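Local coordinates for protein orotidine-5-phosphate decarboxylase/orotate phosphoribosyltransferase, putative (Ompdcase-oprtase, putative) (Leishmania infantum, PDB 3QW3) that probably catalyses the decarboxylation of orotidine 5'-phosphate to UMP, this chain being the decarboxylase portion of a bifunctional UMP synthase that also carries an orotate phosphoribosyltransferase, at residues V80-R85 with A107-P112; P121-P126 with G170-V175; M1-L6 with D127-V132; W195-G200 with G222-V227. All coordinates share one frame; numbering follows the deposited sequence. Where two conformers were deposited one is given.

Contact 1 of 4, residues V80-R85 with A107-P112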
# COMPACT_ATOMS: atom_id res chain seq x y z
N VAL A 80 -9.72 5.70 -11.65
CA VAL A 80 -8.64 5.73 -10.69
C VAL A 80 -8.79 4.51 -9.77
O VAL A 80 -9.75 4.42 -9.01
CB VAL A 80 -8.68 7.02 -9.83
CG1 VAL A 80 -7.52 7.02 -8.82
CG2 VAL A 80 -8.63 8.26 -10.73
N LEU A 81 -7.86 3.56 -9.85
CA LEU A 81 -7.90 2.42 -8.95
C LEU A 81 -7.33 2.87 -7.61
O LEU A 81 -6.15 3.20 -7.51
CB LEU A 81 -7.12 1.23 -9.52
CG LEU A 81 -7.11 -0.04 -8.66
CD1 LEU A 81 -8.52 -0.62 -8.44
CD2 LEU A 81 -6.19 -1.10 -9.28
N ASP A 82 -8.18 2.89 -6.58
CA ASP A 82 -7.73 3.32 -5.25
C ASP A 82 -7.15 2.13 -4.49
O ASP A 82 -7.85 1.46 -3.72
CB ASP A 82 -8.83 3.99 -4.44
CG ASP A 82 -8.29 4.82 -3.28
OD1 ASP A 82 -7.07 4.78 -3.01
OD2 ASP A 82 -9.09 5.52 -2.64
N ALA A 83 -5.87 1.89 -4.75
CA ALA A 83 -5.17 0.71 -4.26
C ALA A 83 -4.07 1.05 -3.25
O ALA A 83 -3.61 0.16 -2.53
CB ALA A 83 -4.58 -0.04 -5.45
N LYS A 84 -3.67 2.32 -3.20
CA LYS A 84 -2.62 2.81 -2.30
C LYS A 84 -1.44 1.83 -2.20
O LYS A 84 -1.08 1.37 -1.12
CB LYS A 84 -3.21 3.19 -0.92
CG LYS A 84 -4.27 4.31 -1.01
CD LYS A 84 -4.78 4.73 0.38
CE LYS A 84 -5.82 5.86 0.29
NZ LYS A 84 -7.12 5.41 -0.30
N ARG A 85 -0.85 1.53 -3.35
CA ARG A 85 0.25 0.59 -3.43
C ARG A 85 1.59 1.26 -3.15
O ARG A 85 1.74 2.47 -3.30
CB ARG A 85 0.27 -0.10 -4.80
CG ARG A 85 -1.01 -0.88 -5.16
CD ARG A 85 -1.30 -2.04 -4.20
NE ARG A 85 -2.23 -3.02 -4.76
CZ ARG A 85 -3.41 -3.35 -4.23
NH1 ARG A 85 -3.86 -2.76 -3.13
NH2 ARG A 85 -4.16 -4.28 -4.82
N ALA A 107 -5.35 5.20 -13.78
CA ALA A 107 -4.59 5.80 -12.71
C ALA A 107 -4.63 4.91 -11.47
O ALA A 107 -5.50 4.04 -11.34
CB ALA A 107 -5.15 7.19 -12.37
N ILE A 108 -3.69 5.16 -10.56
CA ILE A 108 -3.62 4.42 -9.30
C ILE A 108 -3.24 5.38 -8.17
O ILE A 108 -2.63 6.42 -8.40
CB ILE A 108 -2.59 3.26 -9.39
CG1 ILE A 108 -2.82 2.20 -8.30
CG2 ILE A 108 -1.15 3.78 -9.41
CD1 ILE A 108 -1.92 0.95 -8.46
N THR A 109 -3.61 5.04 -6.94
CA THR A 109 -3.11 5.76 -5.77
C THR A 109 -1.91 5.02 -5.18
O THR A 109 -1.83 3.80 -5.30
CB THR A 109 -4.19 5.96 -4.70
OG1 THR A 109 -4.79 4.69 -4.40
CG2 THR A 109 -5.26 6.93 -5.19
N ALA A 110 -1.00 5.75 -4.57
CA ALA A 110 0.25 5.16 -4.08
C ALA A 110 0.78 5.87 -2.84
O ALA A 110 0.58 7.08 -2.68
CB ALA A 110 1.31 5.19 -5.18
N SER A 111 1.44 5.11 -1.98
CA SER A 111 2.09 5.65 -0.78
C SER A 111 3.48 6.20 -1.15
O SER A 111 4.18 5.60 -1.96
CB SER A 111 2.24 4.55 0.29
OG SER A 111 3.16 4.94 1.30
N PRO A 112 3.87 7.33 -0.54
CA PRO A 112 5.19 7.92 -0.79
C PRO A 112 6.30 7.36 0.10
O PRO A 112 7.46 7.72 -0.11
CB PRO A 112 4.97 9.39 -0.43
CG PRO A 112 3.98 9.34 0.68
CD PRO A 112 3.04 8.22 0.30

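Contact 2 of 4, residues P121-P126 with G170-V175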
# COMPACT_ATOMS: atom_id res chain seq x y z
N PRO A 121 8.15 2.78 -10.87
CA PRO A 121 7.47 1.73 -11.63
C PRO A 121 6.03 2.06 -12.02
O PRO A 121 5.52 1.51 -12.99
CB PRO A 121 7.51 0.53 -10.67
CG PRO A 121 8.72 0.79 -9.84
CD PRO A 121 8.70 2.26 -9.61
N PHE A 122 5.38 2.93 -11.27
CA PHE A 122 4.06 3.41 -11.65
C PHE A 122 4.18 4.59 -12.61
O PHE A 122 3.50 4.64 -13.64
CB PHE A 122 3.23 3.78 -10.42
CG PHE A 122 3.00 2.62 -9.49
CD1 PHE A 122 2.08 1.63 -9.80
CD2 PHE A 122 3.72 2.52 -8.30
CE1 PHE A 122 1.87 0.55 -8.94
CE2 PHE A 122 3.52 1.45 -7.43
CZ PHE A 122 2.59 0.47 -7.75
N MET A 123 5.08 5.52 -12.30
CA MET A 123 5.20 6.78 -13.05
C MET A 123 5.81 6.63 -14.44
O MET A 123 5.72 7.54 -15.26
CB MET A 123 5.97 7.82 -12.23
CG MET A 123 5.27 8.19 -10.92
SD MET A 123 6.28 9.19 -9.82
CE MET A 123 5.12 9.48 -8.48
N ARG A 124 6.43 5.48 -14.70
CA ARG A 124 7.07 5.23 -16.00
C ARG A 124 6.07 5.03 -17.15
O ARG A 124 6.46 5.01 -18.32
CB ARG A 124 8.06 4.05 -15.91
CG ARG A 124 7.43 2.73 -15.52
CD ARG A 124 8.50 1.64 -15.32
NE ARG A 124 9.16 1.27 -16.56
CZ ARG A 124 8.70 0.37 -17.43
NH1 ARG A 124 7.55 -0.26 -17.20
NH2 ARG A 124 9.38 0.10 -18.53
N TYR A 125 4.79 4.88 -16.80
CA TYR A 125 3.71 4.81 -17.78
C TYR A 125 3.21 6.24 -18.03
O TYR A 125 2.43 6.76 -17.24
CB TYR A 125 2.53 3.99 -17.25
CG TYR A 125 2.72 2.49 -17.11
CD1 TYR A 125 3.55 1.95 -16.12
CD2 TYR A 125 2.02 1.61 -17.93
CE1 TYR A 125 3.70 0.58 -15.98
CE2 TYR A 125 2.16 0.23 -17.80
CZ TYR A 125 3.00 -0.28 -16.82
OH TYR A 125 3.14 -1.64 -16.70
N PRO A 126 3.64 6.87 -19.14
CA PRO A 126 3.27 8.28 -19.36
C PRO A 126 1.77 8.51 -19.51
O PRO A 126 1.27 9.60 -19.18
CB PRO A 126 4.01 8.64 -20.66
CG PRO A 126 5.04 7.58 -20.83
CD PRO A 126 4.43 6.34 -20.26
N GLY A 170 5.05 14.06 -16.09
CA GLY A 170 3.88 14.94 -16.04
C GLY A 170 2.61 14.20 -15.67
O GLY A 170 1.50 14.61 -16.04
N ASN A 171 2.77 13.11 -14.93
CA ASN A 171 1.66 12.22 -14.60
C ASN A 171 1.46 11.99 -13.10
O ASN A 171 0.76 11.06 -12.71
CB ASN A 171 1.79 10.88 -15.35
CG ASN A 171 3.05 10.09 -14.98
OD1 ASN A 171 3.20 8.94 -15.39
ND2 ASN A 171 3.95 10.69 -14.22
N VAL A 172 2.09 12.84 -12.29
CA VAL A 172 1.98 12.75 -10.84
C VAL A 172 0.88 13.67 -10.32
O VAL A 172 0.78 14.83 -10.74
CB VAL A 172 3.32 13.07 -10.15
CG1 VAL A 172 3.23 12.89 -8.62
CG2 VAL A 172 4.41 12.17 -10.71
N GLY A 173 0.07 13.14 -9.41
CA GLY A 173 -0.93 13.90 -8.69
C GLY A 173 -0.76 13.64 -7.21
O GLY A 173 0.10 12.84 -6.81
N LEU A 174 -1.55 14.31 -6.38
CA LEU A 174 -1.48 14.15 -4.94
C LEU A 174 -2.85 13.86 -4.35
O LEU A 174 -3.85 14.38 -4.83
CB LEU A 174 -0.94 15.42 -4.29
CG LEU A 174 0.52 15.77 -4.59
CD1 LEU A 174 0.82 17.17 -4.10
CD2 LEU A 174 1.45 14.77 -3.94
N VAL A 175 -2.88 13.03 -3.30
CA VAL A 175 -4.11 12.82 -2.53
C VAL A 175 -4.09 13.80 -1.35
O VAL A 175 -3.18 13.75 -0.52
CB VAL A 175 -4.27 11.36 -2.02
CG1 VAL A 175 -5.60 11.20 -1.25
CG2 VAL A 175 -4.20 10.39 -3.19

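Contact 3 of 4, residues M1-L6 with D127-V132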
# COMPACT_ATOMS: atom_id res chain seq x y z
N MET A 1 -4.49 8.55 -25.79
CA MET A 1 -5.65 8.60 -24.85
C MET A 1 -5.17 8.44 -23.40
O MET A 1 -5.50 7.45 -22.73
CB MET A 1 -6.67 7.51 -25.22
CG MET A 1 -8.08 7.72 -24.66
SD MET A 1 -9.20 8.61 -25.77
CE MET A 1 -8.68 10.32 -25.52
N SER A 2 -4.40 9.42 -22.93
CA SER A 2 -3.84 9.39 -21.57
C SER A 2 -4.89 9.72 -20.51
O SER A 2 -5.96 10.25 -20.82
CB SER A 2 -2.67 10.36 -21.44
OG SER A 2 -3.13 11.68 -21.17
N PHE A 3 -4.57 9.41 -19.26
CA PHE A 3 -5.42 9.79 -18.15
C PHE A 3 -5.74 11.28 -18.15
O PHE A 3 -6.91 11.68 -18.00
CB PHE A 3 -4.79 9.40 -16.81
CG PHE A 3 -5.54 9.93 -15.62
CD1 PHE A 3 -6.62 9.22 -15.11
CD2 PHE A 3 -5.19 11.15 -15.05
CE1 PHE A 3 -7.34 9.72 -14.02
CE2 PHE A 3 -5.91 11.64 -13.95
CZ PHE A 3 -6.98 10.92 -13.45
N PHE A 4 -4.72 12.11 -18.31
CA PHE A 4 -4.92 13.56 -18.26
C PHE A 4 -5.60 14.14 -19.50
O PHE A 4 -6.27 15.17 -19.41
CB PHE A 4 -3.63 14.30 -17.89
CG PHE A 4 -3.24 14.11 -16.45
CD1 PHE A 4 -3.96 14.73 -15.43
CD2 PHE A 4 -2.17 13.28 -16.11
CE1 PHE A 4 -3.62 14.54 -14.09
CE2 PHE A 4 -1.82 13.08 -14.77
CZ PHE A 4 -2.54 13.71 -13.77
N ASP A 5 -5.47 13.47 -20.65
CA ASP A 5 -6.26 13.80 -21.84
C ASP A 5 -7.74 13.58 -21.58
O ASP A 5 -8.58 14.42 -21.92
CB ASP A 5 -5.85 12.95 -23.05
CG ASP A 5 -4.50 13.34 -23.62
OD1 ASP A 5 -4.05 14.49 -23.42
OD2 ASP A 5 -3.89 12.47 -24.28
N LEU A 6 -8.06 12.43 -20.97
CA LEU A 6 -9.43 12.10 -20.64
C LEU A 6 -9.95 13.04 -19.56
O LEU A 6 -11.05 13.58 -19.68
CB LEU A 6 -9.56 10.64 -20.19
CG LEU A 6 -9.29 9.55 -21.24
CD1 LEU A 6 -9.13 8.21 -20.57
CD2 LEU A 6 -10.40 9.51 -22.28
N ASP A 127 1.06 7.50 -19.99
CA ASP A 127 -0.39 7.57 -20.23
C ASP A 127 -1.23 7.30 -18.98
O ASP A 127 -2.46 7.44 -19.01
CB ASP A 127 -0.79 6.60 -21.36
CG ASP A 127 -0.37 5.16 -21.10
OD1 ASP A 127 0.77 4.93 -20.64
OD2 ASP A 127 -1.18 4.24 -21.38
N LYS A 128 -0.56 6.92 -17.89
CA LYS A 128 -1.23 6.61 -16.62
C LYS A 128 -0.82 7.61 -15.55
O LYS A 128 0.30 8.12 -15.55
CB LYS A 128 -0.88 5.18 -16.17
CG LYS A 128 -1.13 4.09 -17.21
CD LYS A 128 -2.61 3.87 -17.50
CE LYS A 128 -2.81 2.86 -18.61
NZ LYS A 128 -4.25 2.52 -18.79
N ALA A 129 -1.72 7.88 -14.61
CA ALA A 129 -1.42 8.83 -13.55
C ALA A 129 -1.19 8.11 -12.24
O ALA A 129 -1.72 7.02 -12.01
CB ALA A 129 -2.54 9.83 -13.40
N VAL A 130 -0.39 8.73 -11.38
CA VAL A 130 -0.12 8.21 -10.05
C VAL A 130 -0.45 9.31 -9.05
O VAL A 130 0.22 10.34 -9.00
CB VAL A 130 1.35 7.78 -9.90
CG1 VAL A 130 1.57 7.11 -8.53
CG2 VAL A 130 1.73 6.85 -11.03
N PHE A 131 -1.50 9.08 -8.26
CA PHE A 131 -1.87 9.99 -7.19
C PHE A 131 -1.20 9.54 -5.90
O PHE A 131 -1.54 8.49 -5.35
CB PHE A 131 -3.39 10.04 -7.04
CG PHE A 131 -4.09 10.79 -8.14
CD1 PHE A 131 -4.21 12.18 -8.06
CD2 PHE A 131 -4.63 10.12 -9.23
CE1 PHE A 131 -4.85 12.90 -9.08
CE2 PHE A 131 -5.27 10.84 -10.26
CZ PHE A 131 -5.38 12.23 -10.17
N VAL A 132 -0.25 10.34 -5.43
CA VAL A 132 0.57 9.99 -4.27
C VAL A 132 -0.03 10.56 -3.00
O VAL A 132 -0.38 11.74 -2.95
CB VAL A 132 2.02 10.50 -4.43
CG1 VAL A 132 2.87 10.05 -3.24
CG2 VAL A 132 2.62 9.97 -5.73

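Contact 4 of 4, residues W195-G200 with G222-V227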
# COMPACT_ATOMS: atom_id res chain seq x y z
N TRP A 195 -2.61 17.87 -10.18
CA TRP A 195 -3.99 17.53 -9.83
C TRP A 195 -4.02 16.96 -8.43
O TRP A 195 -3.13 16.18 -8.05
CB TRP A 195 -4.55 16.50 -10.81
CG TRP A 195 -5.11 17.12 -12.04
CD1 TRP A 195 -4.44 17.49 -13.17
CD2 TRP A 195 -6.49 17.44 -12.26
NE1 TRP A 195 -5.31 18.02 -14.09
CE2 TRP A 195 -6.58 18.00 -13.56
CE3 TRP A 195 -7.66 17.31 -11.50
CZ2 TRP A 195 -7.79 18.44 -14.10
CZ3 TRP A 195 -8.87 17.75 -12.04
CH2 TRP A 195 -8.92 18.31 -13.33
N PHE A 196 -5.03 17.35 -7.66
CA PHE A 196 -5.27 16.76 -6.35
C PHE A 196 -6.49 15.86 -6.43
O PHE A 196 -7.52 16.24 -7.02
CB PHE A 196 -5.54 17.81 -5.26
CG PHE A 196 -4.42 18.80 -5.01
CD1 PHE A 196 -3.15 18.66 -5.58
CD2 PHE A 196 -4.64 19.86 -4.14
CE1 PHE A 196 -2.15 19.60 -5.32
CE2 PHE A 196 -3.64 20.80 -3.87
CZ PHE A 196 -2.40 20.66 -4.47
N LEU A 197 -6.39 14.66 -5.86
CA LEU A 197 -7.56 13.83 -5.63
C LEU A 197 -7.98 14.14 -4.21
O LEU A 197 -7.20 13.97 -3.27
CB LEU A 197 -7.21 12.34 -5.80
CG LEU A 197 -8.29 11.31 -5.46
CD1 LEU A 197 -9.54 11.44 -6.34
CD2 LEU A 197 -7.71 9.90 -5.57
N VAL A 198 -9.22 14.60 -4.06
CA VAL A 198 -9.68 15.22 -2.82
C VAL A 198 -10.86 14.44 -2.24
O VAL A 198 -12.01 14.65 -2.65
CB VAL A 198 -10.05 16.72 -3.05
CG1 VAL A 198 -10.47 17.40 -1.76
CG2 VAL A 198 -8.87 17.45 -3.65
N PRO A 199 -10.58 13.52 -1.30
CA PRO A 199 -11.67 12.77 -0.67
C PRO A 199 -12.23 13.43 0.59
O PRO A 199 -11.56 14.27 1.21
CB PRO A 199 -11.01 11.42 -0.33
CG PRO A 199 -9.53 11.72 -0.21
CD PRO A 199 -9.25 13.05 -0.86
N GLY A 200 -13.47 13.08 0.93
CA GLY A 200 -14.09 13.43 2.21
C GLY A 200 -14.61 14.85 2.43
O GLY A 200 -14.31 15.45 3.46
N GLY A 222 -7.81 21.31 -11.60
CA GLY A 222 -6.74 20.72 -10.80
C GLY A 222 -7.19 20.10 -9.49
O GLY A 222 -6.36 19.73 -8.67
N MET A 223 -8.50 20.01 -9.29
CA MET A 223 -9.04 19.29 -8.14
C MET A 223 -10.06 18.29 -8.61
O MET A 223 -10.95 18.60 -9.40
CB MET A 223 -9.68 20.24 -7.13
CG MET A 223 -8.71 20.88 -6.17
SD MET A 223 -9.65 21.94 -5.08
CE MET A 223 -10.22 20.81 -3.82
N LEU A 224 -9.90 17.06 -8.11
CA LEU A 224 -10.84 15.99 -8.41
C LEU A 224 -11.52 15.65 -7.09
O LEU A 224 -10.90 15.08 -6.18
CB LEU A 224 -10.10 14.77 -8.98
CG LEU A 224 -10.50 14.15 -10.32
CD1 LEU A 224 -9.87 12.76 -10.45
CD2 LEU A 224 -12.01 14.08 -10.56
N ILE A 225 -12.79 16.02 -6.99
CA ILE A 225 -13.55 15.89 -5.74
C ILE A 225 -14.26 14.55 -5.65
O ILE A 225 -15.25 14.31 -6.34
CB ILE A 225 -14.61 17.02 -5.59
CG1 ILE A 225 -13.98 18.41 -5.79
CG2 ILE A 225 -15.36 16.90 -4.24
CD1 ILE A 225 -12.88 18.76 -4.83
N ASN A 226 -13.76 13.67 -4.79
CA ASN A 226 -14.35 12.35 -4.66
C ASN A 226 -15.52 12.35 -3.68
O ASN A 226 -15.42 12.91 -2.59
CB ASN A 226 -13.32 11.31 -4.21
CG ASN A 226 -13.92 9.92 -4.09
OD1 ASN A 226 -14.22 9.46 -2.98
ND2 ASN A 226 -14.13 9.26 -5.21
N VAL A 227 -16.61 11.73 -4.10
CA VAL A 227 -17.75 11.49 -3.22
C VAL A 227 -18.12 10.02 -3.29
O VAL A 227 -18.29 9.45 -4.37
CB VAL A 227 -18.97 12.38 -3.58
CG1 VAL A 227 -20.12 12.11 -2.61
CG2 VAL A 227 -18.59 13.85 -3.52
O HOH W 1 -14.28 15.04 -1.37

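Contact 1 of 4, residues V80-R85 with A107-P112
The guanidinium of Arg-85 has the short Ala-83 methyl against one face, CB standing 3.5 Å above the plane and displaced toward the rim. NH1 donates to a lone pair of Ala-83 O at 3.0 Å, a bent bond whose acceptor is tilted out of the guanidinium plane, while NH2 forms a salt bridge with Glu-56 of the second subunit. The other flat group, the Asp-82 carboxylate, is met at OD1 by two donors, each 26° out of its plane: Thr-109 OG1 at 2.7 Å and, in a salt bridge, Lys-84 NZ at 2.8 Å. Thr-109 suits its place because its hydroxyl, held between backbone N and carbonyl carbon (chi1 51°), also accepts from Lys-84 N at 2.9 Å. Around it the parallel strands 80-85 and 107-110, two neighbours of the TIM barrel joined through helix 89-102, slip by two residues in a beta bulge. Leu-81 N reaches Ala-107 O at 2.8 Å before the bulge, and Arg-85 N reaches Thr-109 O at 3.1 Å after it. Ile-108 CD1 lies against the bent Arg-85 chain at CG. Asp-82 and Lys-84 match the family's Asp-x-Lys-x-x-Asp signature; Asp-82 also pairs with Lys-49, and Lys-84 with Asp-87 of the second subunit. The alternating charges probably keep the carboxylate ionised and the lysine protonated, consistent with a decarboxylase active site shared between subunits.

Contact 2 of 4, residues P121-P126 with G170-V175
In this TIM-barrel domain the end of helix 116-123 and the turn after it lie against the start of strand 172-176, on the outside of the barrel wall. The tight part is largely apolar. Met-123 leaves the helix with CG anti to its carbonyl carbon (chi1 -62°) and runs extended from there, so that its tip crosses Val-172 obliquely. Both SD and CE come within 3.6 Å of Val-172 CG2, and CE also touches CG1 at 3.9 Å. A long, unbranched methionine can span from helix to strand, whereas the beta-branched valine offers two methyls and favours the extended backbone. Val-130 and Val-132 of the intervening strand 129-135 touch the same methionine, and Ala-162 of helix 154-163 touches Val-172. Asn-171, just before the strand, belongs to this close part too: its buried amide reaches in between the carbonyls of Met-123 and Tyr-125, a polar group suited to a place lined by backbone oxygens. Met-123 O accepts a hydrogen bond from Asn-169 ND2.

The loose side lies at Pro-126, the exposed margin of the contact, where the proline ring stiffens the turn. Tyr-125 swings its ring away from the strand toward Phe-100, which it meets edge-to-face, and Pro-121 O lies in the plane of the tyrosine ring at its edge.

Contact 3 of 4, residues M1-L6 with D127-V132
The N-terminal helix 3-11 closes the end of the TIM barrel where the strands begin, and here its first turn meets the start of strand 129-135. Polar contacts fix that turn. Ser-2 and Asp-5 form a capping box: Asp-5 N donates to Ser-2 OG at 3.0 Å, and a weak return bond runs from Ser-2 N to Asp-5 OD2 at 3.4 Å. Small serine and short aspartate suit these two positions because each side chain can bend back onto a backbone N-H of the opening turn. Another N-H of this turn is taken up from across the contact, Phe-3 N donating to Asp-127 O at 2.9 Å in a fairly straight bond (159°). The donor stands above the carbonyl plane, and Asp-127 O also receives a CA-H contact from Ser-2.

The apolar contacts gather round Ala-129, whose lone methyl is small enough to accept two rings. Ala-129 CB lies 3.4 Å from Phe-3 CD2 and 3.6 Å from Phe-4 CE2. Phe-4 in turn presents a ring face to Phe-3 CD2, which stands over its centre, and meets the Trp-195 ring as well.

The aromatic pair of Phe-3 and Phe-131 is oblique, its planes at 79°. With CG anti to the backbone N (chi1 172°), Phe-3 directs its ring into the barrel, where CZ lies 3.6 Å from Phe-131 CE2, at the edge of that ring and near its plane.

Contact 4 of 4, residues W195-G200 with G222-V227
Two neighbouring parallel strands of the TIM barrel, 196-198 and 223-227, run side by side at 21° with no slip in register. Four backbone hydrogen bonds join them in the alternating parallel pattern. Phe-196 N donates to Gly-222 O at 2.9 Å, and Leu-224 N returns to Phe-196 O at 2.7 Å, almost exactly along the C=O axis (175°). Val-198 N then takes Leu-224 O at 2.7 Å, and Asn-226 N takes Val-198 O at 2.9 Å. The backbone of Leu-197 bonds to strand 172-176 on one side and that of Ile-225 to Leu-15 on the other.

Beyond Val-198 a water adds a second donor to Val-198 O, at 2.6 Å, and also donates to Asn-226 O at 2.7 Å. Asn-226 ND2 is satisfied by a partner beyond the two segments. A sulfate lies close to the Pro-199 side chain, perhaps marking a pocket at this end of the barrel.

Side chains divide between the two faces. Leu-197 and Leu-224 fill the barrel interior, with Asn-226 beyond them close to Lys-49. On the outer face the beta-branched Val-198 packs alongside Ile-225, and the flexible Met-223, bent at its last torsion, lays CE 3.6 Å from Val-198 CG2.

At the start of the strands glycine suits position 222 because, at its phi of 92°, a CB would press on the carbonyl O of the residue before. Trp-195 lies flat over this backbone: Gly-222 CA forms a CH-pi contact with the Trp-195 six-membered ring, 3.6 Å from its centroid and 14° off the ring normal.

How the contacts relate
All four contacts reach one parallel TIM-barrel sheet; contacts 1 and 4 pair its strands, contacts 2 and 3 set helices against it. Strand 107-110 of contact 1 lies beside strand 129-135 of contact 3; this in turn neighbours strand 172-176 of contact 2, which pairs with strand 196-198 of contact 4. Along the chain contact 1 lies nested within the long loop closed by contact 3, contacts 2 and 3 cross, and contact 4 comes last. Contacts 2 and 3 are closest, centres about 7 Å apart; contacts 2 and 4 are farthest, at about 16 Å. Thr-109 and Phe-131 both touch Leu-197, so contacts 1, 3 and 4 share the barrel core, while the helix of contact 2 packs outside.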